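Local coordinates for RagB/SusD family nutrient uptake outer membrane protein (Bacteroides thetaiotaomicron, PDB 7KV2) that probably binds beta-glucan at the cell surface as a SusD-family outer-membrane protein that helps this gut bacterium take up the glycan, at residues A[60-63]-A[64-67]; A[184-187]-A[188-192]; A[207-210]-A[211-214]; A[461-464]-A[465-469]. One frame throughout, in Å; residues are numbered along the deposited sequence. Where two conformers were deposited one is given.

How the interactions relate
Interactions 1 and 3 are loop contacts, interaction 2 lies within a helix, and interaction 4 at the start of a short one; all four are local in sequence. Interaction 4 is the most buried, its centre about 11 Å from that of the chain; interactions 1 and 2 are partly buried, and interaction 3 lies on the surface. Chemistry follows place: ring stacking over a tight turn in 60-67, a methyl over a tyrosine ring in both helices, and hydrogen bonds from N-H groups to carboxylates in 207-214. None touches another, the closest being interactions 2 and 4, about 11 Å between nearest atoms. Helix 217-231 relates these two, since side chains of both pack on it.

Interaction 1: residues A[60-63]-A[64-67]; sequences PDWA and FDEY
The six-membered ring of Trp62 and the ring of Tyr67 form an offset stack, with centroids 4.4 Å apart and planes only 20° from parallel. Trp62 CE3 lies over one face of the tyrosine, displaced toward its rim and 3.3 Å from Tyr67 CE1, while Tyr67 OH in turn hangs over the rim of the indole. At the edge of the tyrosine, near its plane, sits Asp61 O, 3.3 Å from Tyr67 CD1. Trp62 carries CG anti to its backbone N (chi1 171°), which swings the indole beside its carbonyl carbon and over Tyr67. Next to the stack the chain reverses in a type I' beta turn from Ala63 to Glu66. Ala63 N gives a 3.0 Å bond to Glu66 O, and Glu66 N returns one of 3.0 Å to Ala63 O, so the two residues make an antiparallel hydrogen-bonded pair. This is the geometry of a tight two-residue beta hairpin, here with a single bridge. Trp319 meets Tyr67 edge-to-face, Glu66 OE1 accepts from the backbone N atoms of Tyr109 and Gly110, and Asp61 salt-bridges Arg286 and bonds Thr297. The turn belongs to the loop between helices 43-53 and 70-75, and Phe64 and Ala63 rest on helix 110-130.

Interaction 2: residues A[184-187]-A[188-192]; sequences DQLY and EKMVT
Tyr187 and Val191 are joined along one helix by the straightest of four successive i to i+4 backbone bonds: Val191 N reaches Tyr187 O at 2.8 Å with an N-H...O angle of 176°. Met190 N to Leu186 O is equally short, whereas Glu188 N to Asp184 O and Lys189 N to Gln185 O lengthen to 3.2 and 3.3 Å. The side chains follow the same spacing. Tyr187 has CG anti to the backbone N (chi1 169°), which carries its ring along the helix toward Val191. Val191 CG1 then stands over one ring face, 4.2 Å from the centroid and 28° off the normal, in a CH-pi contact, and CG2 lies near the hydroxyl. The phenol OH itself is bonded to Asp233. On the neighbouring face of the helix, Leu186 CG meets Met190 SD at 3.8 Å, their chains crossing at a slant. Glu188 O accepts two bonds from Thr192, from N and from OG1, on opposite faces of its carbonyl plane. Leu186 packs on helix 137-162, Tyr187 and Val191 on helix 217-231, and Met190 touches both. A helix packed on two others in this way is consistent with the tetratricopeptide-repeat-like helical part of SusD-family proteins.

Interaction 3: residues A[207-210]-A[211-214]; sequences EDSE and NYGR
Asn211, Glu207 and Tyr212 carry this surface turn, with Asp208 as the polar partner. Asn211 is held to Asp208 from both its backbone and its side chain. Its N donates to Asp208 O at 3.1 Å, from well above that carbonyl plane, and more weakly to Asp208 OD1. Its amide nitrogen ND2 donates to the same OD1 at 3.0 Å, on the syn lone pair, though the N-H...O angle of 136° is bent and OD1 is tilted from the amide plane. Asp208 makes this possible by placing CG between its backbone N and carbonyl carbon (chi1 61°), which brings the carboxylate alongside the asparagine, both pointing the same way. Glu207 bends at chi2 and folds back over the turn: OE1 lies 3.2 Å from Asn211 CB and also accepts the backbone N of Asp208, at 3.0 Å, through its anti lone pair. On another side Tyr212 turns one ring face to Asp208 O, which stands 3.4 Å above the ring plane and toward the rim. Tyr212 CD1 packs against Glu207 CB at 3.8 Å.

From Asn211 to Arg214 the chain makes a type II beta turn, closed by Arg214 N to Asn211 O. Tyr212 OH bonds Arg206 and its ring stacks with Trp269, while Arg214 reaches Gln146. Asp208 OD1 thus receives the side-chain N-H of Asn211 and, weakly, its backbone N-H, while Glu207 OE1 takes that of Asp208 at the start of the bend, probably steadying it. The loop probably owes much of its shape to these hydrogen bonds, together with the packing of Tyr212.

Interaction 4: residues A[461-464]-A[465-469]; sequences GKRY and WDLIR
Tyr464 meets both Ile468 and Trp465 in the tight part of this contact. Ile468 CD1 sits over one face of the tyrosine ring, 3.7 Å from the centroid and 19° off the normal, a CH-pi contact. The edge of the same ring, through CD2, points at the face of Trp465 in a T-shaped pair whose centroids are 5.1 Å apart with planes at 60°. CG of Tyr464 is anti to the backbone N (chi1 -173°), laying the ring along the helix beneath Ile468. Trp465 also meets Gly461 O at the edge of its indole, 3.3 Å from CD1. Leu467 CD2 stands over the centre of the Arg463 guanidinium, 3.6 Å from CZ.

The other side is polar, with one bound water; its carboxylate and guanidinium are buried, and Lys462 at its margin is partly exposed. The water donates to Lys462 O and to Asp466 OD1, at 3.0 and 2.6 Å, bridging the first turn. That OD1 is also gripped side-on by Arg469, whose NE (2.9 Å) and NH2 both reach it from one face of the carboxylate, in a salt bridge. Asp466 OD2, Arg469 NH1 and Arg463 NH2 make salt bridges with Arg453, Glu414 and Asp79.

Helix 463-469 has charged links to helices 405-417 and 446-456, rests Leu467 and Ile468 on helix 473-476, and meets Tyr230 of helix 217-231 through Trp465 and Ile468.

Interaction 1: residues A[60-63]-A[64-67]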
loop_
_atom_site.group_PDB
_atom_site.type_symbol
_atom_site.label_atom_id
_atom_site.label_comp_id
_atom_site.label_asym_id
_atom_site.label_seq_id
_atom_site.Cartn_x
_atom_site.Cartn_y
_atom_site.Cartn_z
ATOM N N PRO A 60 -10.256 -2.979 -1.683
ATOM C CA PRO A 60 -9.609 -4.130 -2.305
ATOM C C PRO A 60 -9.204 -5.277 -1.381
ATOM O O PRO A 60 -9.152 -6.429 -1.827
ATOM C CB PRO A 60 -8.351 -3.603 -3.024
ATOM C CG PRO A 60 -8.225 -2.176 -2.655
ATOM C CD PRO A 60 -9.518 -1.754 -1.983
ATOM N N ASP A 61 -9.051 -4.997 -0.088
ATOM C CA ASP A 61 -8.762 -6.059 0.904
ATOM C C ASP A 61 -9.936 -7.066 0.989
ATOM O O ASP A 61 -9.701 -8.252 1.353
ATOM C CB ASP A 61 -8.412 -5.423 2.253
ATOM C CG ASP A 61 -9.547 -4.622 2.867
ATOM O OD1 ASP A 61 -10.125 -3.737 2.169
ATOM O OD2 ASP A 61 -9.794 -4.837 4.072
ATOM N N TRP A 62 -11.159 -6.661 0.632
ATOM C CA TRP A 62 -12.313 -7.595 0.551
ATOM C C TRP A 62 -13.416 -6.955 -0.291
ATOM O O TRP A 62 -14.176 -6.101 0.227
ATOM C CB TRP A 62 -12.799 -8.008 1.937
ATOM C CG TRP A 62 -14.082 -8.778 1.968
ATOM C CD1 TRP A 62 -15.217 -8.406 2.626
ATOM C CD2 TRP A 62 -14.407 -9.992 1.266
ATOM N NE1 TRP A 62 -16.213 -9.313 2.415
ATOM C CE2 TRP A 62 -15.740 -10.314 1.609
ATOM C CE3 TRP A 62 -13.705 -10.848 0.407
ATOM C CZ2 TRP A 62 -16.398 -11.429 1.092
ATOM C CZ3 TRP A 62 -14.345 -11.954 -0.102
ATOM C CH2 TRP A 62 -15.684 -12.225 0.221
ATOM N N ALA A 63 -13.491 -7.348 -1.569
ATOM C CA ALA A 63 -14.448 -6.762 -2.522
ATOM C C ALA A 63 -14.590 -7.694 -3.733
ATOM O O ALA A 63 -13.592 -8.361 -4.122
ATOM C CB ALA A 63 -13.964 -5.386 -2.934
ATOM N N PHE A 64 -15.786 -7.724 -4.330
ATOM C CA PHE A 64 -16.004 -8.489 -5.592
ATOM C C PHE A 64 -15.594 -9.940 -5.365
ATOM O O PHE A 64 -14.955 -10.513 -6.264
ATOM C CB PHE A 64 -15.218 -7.842 -6.739
ATOM C CG PHE A 64 -15.591 -6.400 -6.977
ATOM C CD1 PHE A 64 -16.828 -6.069 -7.536
ATOM C CD2 PHE A 64 -14.734 -5.365 -6.611
ATOM C CE1 PHE A 64 -17.207 -4.741 -7.693
ATOM C CE2 PHE A 64 -15.100 -4.038 -6.809
ATOM C CZ PHE A 64 -16.335 -3.725 -7.353
ATOM N N ASP A 65 -15.907 -10.463 -4.172
ATOM C CA ASP A 65 -15.686 -11.852 -3.685
ATOM C C ASP A 65 -14.203 -12.245 -3.685
ATOM O O ASP A 65 -13.934 -13.434 -3.590
ATOM C CB ASP A 65 -16.569 -12.831 -4.459
ATOM C CG ASP A 65 -18.016 -12.388 -4.307
ATOM O OD1 ASP A 65 -18.492 -12.362 -3.155
ATOM O OD2 ASP A 65 -18.596 -11.954 -5.317
ATOM N N GLU A 66 -13.289 -11.275 -3.618
ATOM C CA GLU A 66 -11.843 -11.535 -3.504
ATOM C C GLU A 66 -11.187 -10.721 -2.383
ATOM O O GLU A 66 -11.656 -9.642 -2.074
ATOM C CB GLU A 66 -11.140 -11.110 -4.779
ATOM C CG GLU A 66 -11.492 -12.037 -5.908
ATOM C CD GLU A 66 -10.807 -11.733 -7.210
ATOM O OE1 GLU A 66 -9.626 -11.360 -7.194
ATOM O OE2 GLU A 66 -11.473 -11.966 -8.244
ATOM N N TYR A 67 -10.117 -11.278 -1.830
ATOM C CA TYR A 67 -9.147 -10.594 -0.922
ATOM C C TYR A 67 -7.936 -10.193 -1.742
ATOM O O TYR A 67 -7.149 -11.086 -2.145
ATOM C CB TYR A 67 -8.763 -11.541 0.211
ATOM C CG TYR A 67 -9.935 -12.076 0.973
ATOM C CD1 TYR A 67 -10.507 -11.360 2.007
ATOM C CD2 TYR A 67 -10.484 -13.315 0.674
ATOM C CE1 TYR A 67 -11.598 -11.833 2.703
ATOM C CE2 TYR A 67 -11.585 -13.798 1.356
ATOM C CZ TYR A 67 -12.128 -13.070 2.394
ATOM O OH TYR A 67 -13.213 -13.501 3.116
#

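Interaction 2: residues A[184-187]-A[188-192]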
loop_
_atom_site.group_PDB
_atom_site.type_symbol
_atom_site.label_atom_id
_atom_site.label_comp_id
_atom_site.label_asym_id
_atom_site.label_seq_id
_atom_site.Cartn_x
_atom_site.Cartn_y
_atom_site.Cartn_z
ATOM N N ASP A 184 3.422 3.738 -20.777
ATOM C CA ASP A 184 4.080 5.062 -20.983
ATOM C C ASP A 184 3.031 6.127 -21.307
ATOM O O ASP A 184 3.145 7.262 -20.796
ATOM C CB ASP A 184 5.114 5.040 -22.111
ATOM C CG ASP A 184 6.420 4.381 -21.744
ATOM O OD1 ASP A 184 6.603 3.981 -20.557
ATOM O OD2 ASP A 184 7.267 4.311 -22.630
ATOM N N GLN A 185 2.034 5.794 -22.111
ATOM C CA GLN A 185 0.934 6.759 -22.402
ATOM C C GLN A 185 0.115 7.013 -21.129
ATOM O O GLN A 185 -0.341 8.126 -20.948
ATOM C CB GLN A 185 0.010 6.230 -23.503
ATOM C CG GLN A 185 0.632 6.271 -24.892
ATOM C CD GLN A 185 -0.240 5.588 -25.913
ATOM O OE1 GLN A 185 -0.925 4.608 -25.635
ATOM N NE2 GLN A 185 -0.240 6.136 -27.120
ATOM N N LEU A 186 -0.110 6.001 -20.289
ATOM C CA LEU A 186 -0.937 6.211 -19.068
ATOM C C LEU A 186 -0.149 7.107 -18.105
ATOM O O LEU A 186 -0.731 8.073 -17.585
ATOM C CB LEU A 186 -1.336 4.860 -18.480
ATOM C CG LEU A 186 -2.184 4.940 -17.212
ATOM C CD1 LEU A 186 -3.397 5.844 -17.366
ATOM C CD2 LEU A 186 -2.619 3.558 -16.777
ATOM N N TYR A 187 1.162 6.889 -17.974
ATOM C CA TYR A 187 2.066 7.727 -17.147
ATOM C C TYR A 187 1.869 9.200 -17.532
ATOM O O TYR A 187 1.699 10.089 -16.676
ATOM C CB TYR A 187 3.534 7.310 -17.296
ATOM C CG TYR A 187 4.468 8.298 -16.672
ATOM C CD1 TYR A 187 4.578 8.372 -15.289
ATOM C CD2 TYR A 187 5.112 9.264 -17.421
ATOM C CE1 TYR A 187 5.371 9.320 -14.678
ATOM C CE2 TYR A 187 5.903 10.228 -16.823
ATOM C CZ TYR A 187 6.015 10.268 -15.442
ATOM O OH TYR A 187 6.796 11.183 -14.816
ATOM N N GLU A 188 1.868 9.448 -18.834
ATOM C CA GLU A 188 1.712 10.812 -19.381
ATOM C C GLU A 188 0.412 11.432 -18.879
ATOM O O GLU A 188 0.492 12.576 -18.443
ATOM C CB GLU A 188 1.788 10.780 -20.907
ATOM C CG GLU A 188 3.209 10.643 -21.391
ATOM C CD GLU A 188 4.142 11.781 -21.016
ATOM O OE1 GLU A 188 3.662 12.933 -20.885
ATOM O OE2 GLU A 188 5.363 11.501 -20.845
ATOM N N LYS A 189 -0.714 10.722 -18.970
ATOM C CA LYS A 189 -2.021 11.235 -18.500
ATOM C C LYS A 189 -1.933 11.475 -16.979
ATOM O O LYS A 189 -2.441 12.518 -16.477
ATOM C CB LYS A 189 -3.141 10.250 -18.792
ATOM C CG LYS A 189 -3.380 9.912 -20.252
ATOM C CD LYS A 189 -4.097 10.982 -21.019
ATOM C CE LYS A 189 -4.534 10.482 -22.379
ATOM N NZ LYS A 189 -4.614 11.601 -23.343
ATOM N N MET A 190 -1.361 10.506 -16.250
ATOM C CA MET A 190 -1.276 10.585 -14.757
ATOM C C MET A 190 -0.454 11.804 -14.334
ATOM O O MET A 190 -0.945 12.620 -13.522
ATOM C CB MET A 190 -0.660 9.300 -14.201
ATOM C CG MET A 190 -1.627 8.139 -14.315
ATOM S SD MET A 190 -0.842 6.520 -13.998
ATOM C CE MET A 190 -0.224 6.686 -12.320
ATOM N N VAL A 191 0.772 11.930 -14.811
ATOM C CA VAL A 191 1.671 12.999 -14.324
ATOM C C VAL A 191 1.110 14.374 -14.705
ATOM O O VAL A 191 1.175 15.283 -13.863
ATOM C CB VAL A 191 3.130 12.765 -14.753
ATOM C CG1 VAL A 191 3.399 13.088 -16.215
ATOM C CG2 VAL A 191 4.039 13.564 -13.832
ATOM N N THR A 192 0.524 14.526 -15.899
ATOM C CA THR A 192 -0.081 15.811 -16.337
ATOM C C THR A 192 -1.265 16.160 -15.418
ATOM O O THR A 192 -1.365 17.320 -15.033
ATOM C CB THR A 192 -0.489 15.764 -17.818
ATOM O OG1 THR A 192 0.718 15.565 -18.545
ATOM C CG2 THR A 192 -1.141 17.042 -18.290
#

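Interaction 3: residues A[207-210]-A[211-214]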
loop_
_atom_site.group_PDB
_atom_site.type_symbol
_atom_site.label_atom_id
_atom_site.label_comp_id
_atom_site.label_asym_id
_atom_site.label_seq_id
_atom_site.Cartn_x
_atom_site.Cartn_y
_atom_site.Cartn_z
ATOM N N GLU A 207 -4.098 17.934 6.617
ATOM C CA GLU A 207 -5.484 18.065 7.104
ATOM C C GLU A 207 -5.546 18.246 8.618
ATOM O O GLU A 207 -4.509 18.203 9.275
ATOM C CB GLU A 207 -6.283 16.872 6.612
ATOM C CG GLU A 207 -7.021 17.183 5.311
ATOM C CD GLU A 207 -8.056 18.297 5.391
ATOM O OE1 GLU A 207 -8.271 18.854 6.513
ATOM O OE2 GLU A 207 -8.625 18.644 4.326
ATOM N N ASP A 208 -6.762 18.480 9.122
ATOM C CA ASP A 208 -7.079 18.540 10.564
ATOM C C ASP A 208 -7.802 17.253 10.972
ATOM O O ASP A 208 -8.032 16.382 10.120
ATOM C CB ASP A 208 -7.884 19.795 10.923
ATOM C CG ASP A 208 -9.232 19.906 10.216
ATOM O OD1 ASP A 208 -9.837 18.897 9.934
ATOM O OD2 ASP A 208 -9.625 21.034 9.907
ATOM N N SER A 209 -8.076 17.128 12.264
ATOM C CA SER A 209 -8.659 15.913 12.877
ATOM C C SER A 209 -9.998 15.559 12.260
ATOM O O SER A 209 -10.264 14.376 12.216
ATOM C CB SER A 209 -8.850 16.044 14.341
ATOM O OG SER A 209 -7.596 15.955 14.957
ATOM N N GLU A 210 -10.784 16.552 11.894
ATOM C CA GLU A 210 -12.133 16.400 11.284
ATOM C C GLU A 210 -12.019 15.793 9.871
ATOM O O GLU A 210 -12.981 15.141 9.434
ATOM C CB GLU A 210 -12.833 17.768 11.204
ATOM C CG GLU A 210 -13.052 18.440 12.554
ATOM C CD GLU A 210 -13.695 17.536 13.595
ATOM O OE1 GLU A 210 -14.809 17.018 13.330
ATOM O OE2 GLU A 210 -13.066 17.312 14.658
ATOM N N ASN A 211 -10.927 16.000 9.147
ATOM C CA ASN A 211 -10.907 15.645 7.705
ATOM C C ASN A 211 -9.739 14.730 7.318
ATOM O O ASN A 211 -9.498 14.613 6.096
ATOM C CB ASN A 211 -10.862 16.940 6.896
ATOM C CG ASN A 211 -12.113 17.770 7.120
ATOM O OD1 ASN A 211 -13.186 17.352 6.727
ATOM N ND2 ASN A 211 -11.993 18.881 7.825
ATOM N N TYR A 212 -9.024 14.094 8.266
ATOM C CA TYR A 212 -7.899 13.199 7.891
ATOM C C TYR A 212 -8.470 12.125 6.953
ATOM O O TYR A 212 -9.549 11.579 7.245
ATOM C CB TYR A 212 -7.185 12.603 9.118
ATOM C CG TYR A 212 -6.147 13.500 9.754
ATOM C CD1 TYR A 212 -5.189 14.150 8.994
ATOM C CD2 TYR A 212 -6.115 13.686 11.132
ATOM C CE1 TYR A 212 -4.205 14.947 9.566
ATOM C CE2 TYR A 212 -5.142 14.475 11.715
ATOM C CZ TYR A 212 -4.167 15.086 10.946
ATOM O OH TYR A 212 -3.187 15.849 11.537
ATOM N N GLY A 213 -7.752 11.854 5.868
ATOM C CA GLY A 213 -8.178 10.939 4.792
ATOM C C GLY A 213 -8.427 11.701 3.502
ATOM O O GLY A 213 -8.440 11.069 2.446
ATOM N N ARG A 214 -8.682 13.020 3.571
ATOM C CA ARG A 214 -8.924 13.843 2.358
ATOM C C ARG A 214 -7.580 14.021 1.645
ATOM O O ARG A 214 -6.537 14.013 2.318
ATOM C CB ARG A 214 -9.556 15.206 2.670
ATOM C CG ARG A 214 -10.962 15.153 3.267
ATOM C CD ARG A 214 -12.079 14.898 2.260
ATOM N NE ARG A 214 -13.403 15.227 2.787
ATOM C CZ ARG A 214 -14.443 15.557 2.034
ATOM N NH1 ARG A 214 -14.337 15.576 0.720
ATOM N NH2 ARG A 214 -15.580 15.897 2.594
#

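Interaction 4: residues A[461-464]-A[465-469]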
loop_
_atom_site.group_PDB
_atom_site.type_symbol
_atom_site.label_atom_id
_atom_site.label_comp_id
_atom_site.label_asym_id
_atom_site.label_seq_id
_atom_site.Cartn_x
_atom_site.Cartn_y
_atom_site.Cartn_z
ATOM N N GLY A 461 3.965 -2.500 0.700
ATOM C CA GLY A 461 3.733 -2.424 -0.767
ATOM C C GLY A 461 4.739 -1.551 -1.504
ATOM O O GLY A 461 4.346 -0.895 -2.528
ATOM N N LYS A 462 5.998 -1.510 -1.060
ATOM C CA LYS A 462 7.067 -0.665 -1.681
ATOM C C LYS A 462 8.134 -1.516 -2.387
ATOM O O LYS A 462 8.571 -1.138 -3.491
ATOM C CB LYS A 462 7.772 0.193 -0.624
ATOM C CG LYS A 462 6.814 0.968 0.274
ATOM C CD LYS A 462 6.025 2.031 -0.450
ATOM C CE LYS A 462 4.984 2.679 0.458
ATOM N NZ LYS A 462 4.301 3.852 -0.131
ATOM N N ARG A 463 8.527 -2.644 -1.791
ATOM C CA ARG A 463 9.783 -3.364 -2.143
ATOM C C ARG A 463 9.745 -3.847 -3.613
ATOM O O ARG A 463 10.785 -3.734 -4.317
ATOM C CB ARG A 463 9.981 -4.517 -1.153
ATOM C CG ARG A 463 11.162 -5.430 -1.460
ATOM C CD ARG A 463 12.504 -4.693 -1.433
ATOM N NE ARG A 463 13.574 -5.686 -1.483
ATOM C CZ ARG A 463 14.859 -5.410 -1.709
ATOM N NH1 ARG A 463 15.262 -4.176 -1.934
ATOM N NH2 ARG A 463 15.737 -6.386 -1.707
ATOM N N TYR A 464 8.638 -4.425 -4.043
ATOM C CA TYR A 464 8.563 -5.010 -5.403
ATOM C C TYR A 464 8.816 -3.890 -6.410
ATOM O O TYR A 464 9.694 -4.078 -7.277
ATOM C CB TYR A 464 7.228 -5.671 -5.656
ATOM C CG TYR A 464 7.132 -6.438 -6.964
ATOM C CD1 TYR A 464 8.094 -7.375 -7.328
ATOM C CD2 TYR A 464 6.093 -6.196 -7.847
ATOM C CE1 TYR A 464 7.956 -8.121 -8.487
ATOM C CE2 TYR A 464 5.966 -6.913 -9.036
ATOM C CZ TYR A 464 6.904 -7.877 -9.352
ATOM O OH TYR A 464 6.784 -8.618 -10.504
ATOM N N TRP A 465 8.125 -2.761 -6.249
ATOM C CA TRP A 465 8.284 -1.599 -7.170
ATOM C C TRP A 465 9.714 -1.054 -7.084
ATOM O O TRP A 465 10.269 -0.683 -8.153
ATOM C CB TRP A 465 7.210 -0.536 -6.934
ATOM C CG TRP A 465 5.845 -1.137 -6.827
ATOM C CD1 TRP A 465 5.043 -1.102 -5.715
ATOM C CD2 TRP A 465 5.209 -2.025 -7.752
ATOM N NE1 TRP A 465 3.924 -1.858 -5.911
ATOM C CE2 TRP A 465 3.975 -2.397 -7.170
ATOM C CE3 TRP A 465 5.494 -2.448 -9.063
ATOM C CZ2 TRP A 465 3.075 -3.225 -7.826
ATOM C CZ3 TRP A 465 4.603 -3.273 -9.704
ATOM C CH2 TRP A 465 3.416 -3.657 -9.091
ATOM N N ASP A 466 10.319 -0.981 -5.890
ATOM C CA ASP A 466 11.716 -0.493 -5.737
ATOM C C ASP A 466 12.689 -1.425 -6.510
ATOM O O ASP A 466 13.607 -0.911 -7.189
ATOM C CB ASP A 466 12.101 -0.305 -4.261
ATOM C CG ASP A 466 11.362 0.840 -3.575
ATOM O OD1 ASP A 466 10.879 1.766 -4.294
ATOM O OD2 ASP A 466 11.237 0.782 -2.324
ATOM N N LEU A 467 12.525 -2.741 -6.401
ATOM C CA LEU A 467 13.398 -3.716 -7.108
ATOM C C LEU A 467 13.282 -3.504 -8.612
ATOM O O LEU A 467 14.338 -3.477 -9.297
ATOM C CB LEU A 467 12.999 -5.153 -6.761
ATOM C CG LEU A 467 13.464 -5.595 -5.381
ATOM C CD1 LEU A 467 12.831 -6.904 -4.993
ATOM C CD2 LEU A 467 14.998 -5.608 -5.280
ATOM N N ILE A 468 12.066 -3.353 -9.106
ATOM C CA ILE A 468 11.844 -3.282 -10.574
ATOM C C ILE A 468 12.472 -1.962 -11.052
ATOM O O ILE A 468 13.249 -2.026 -12.004
ATOM C CB ILE A 468 10.366 -3.415 -10.962
ATOM C CG1 ILE A 468 9.843 -4.826 -10.699
ATOM C CG2 ILE A 468 10.180 -3.000 -12.416
ATOM C CD1 ILE A 468 8.366 -4.996 -10.901
ATOM N N ARG A 469 12.153 -0.815 -10.422
ATOM C CA ARG A 469 12.513 0.530 -10.958
ATOM C C ARG A 469 14.022 0.765 -10.889
ATOM O O ARG A 469 14.508 1.630 -11.667
ATOM C CB ARG A 469 11.776 1.657 -10.240
ATOM C CG ARG A 469 12.261 1.942 -8.825
ATOM C CD ARG A 469 11.305 2.881 -8.105
ATOM N NE ARG A 469 11.730 3.089 -6.733
ATOM C CZ ARG A 469 12.813 3.794 -6.357
ATOM N NH1 ARG A 469 13.556 4.423 -7.244
ATOM N NH2 ARG A 469 13.136 3.908 -5.081
HETATM O O HOH W 1 8.280 1.832 -3.854
#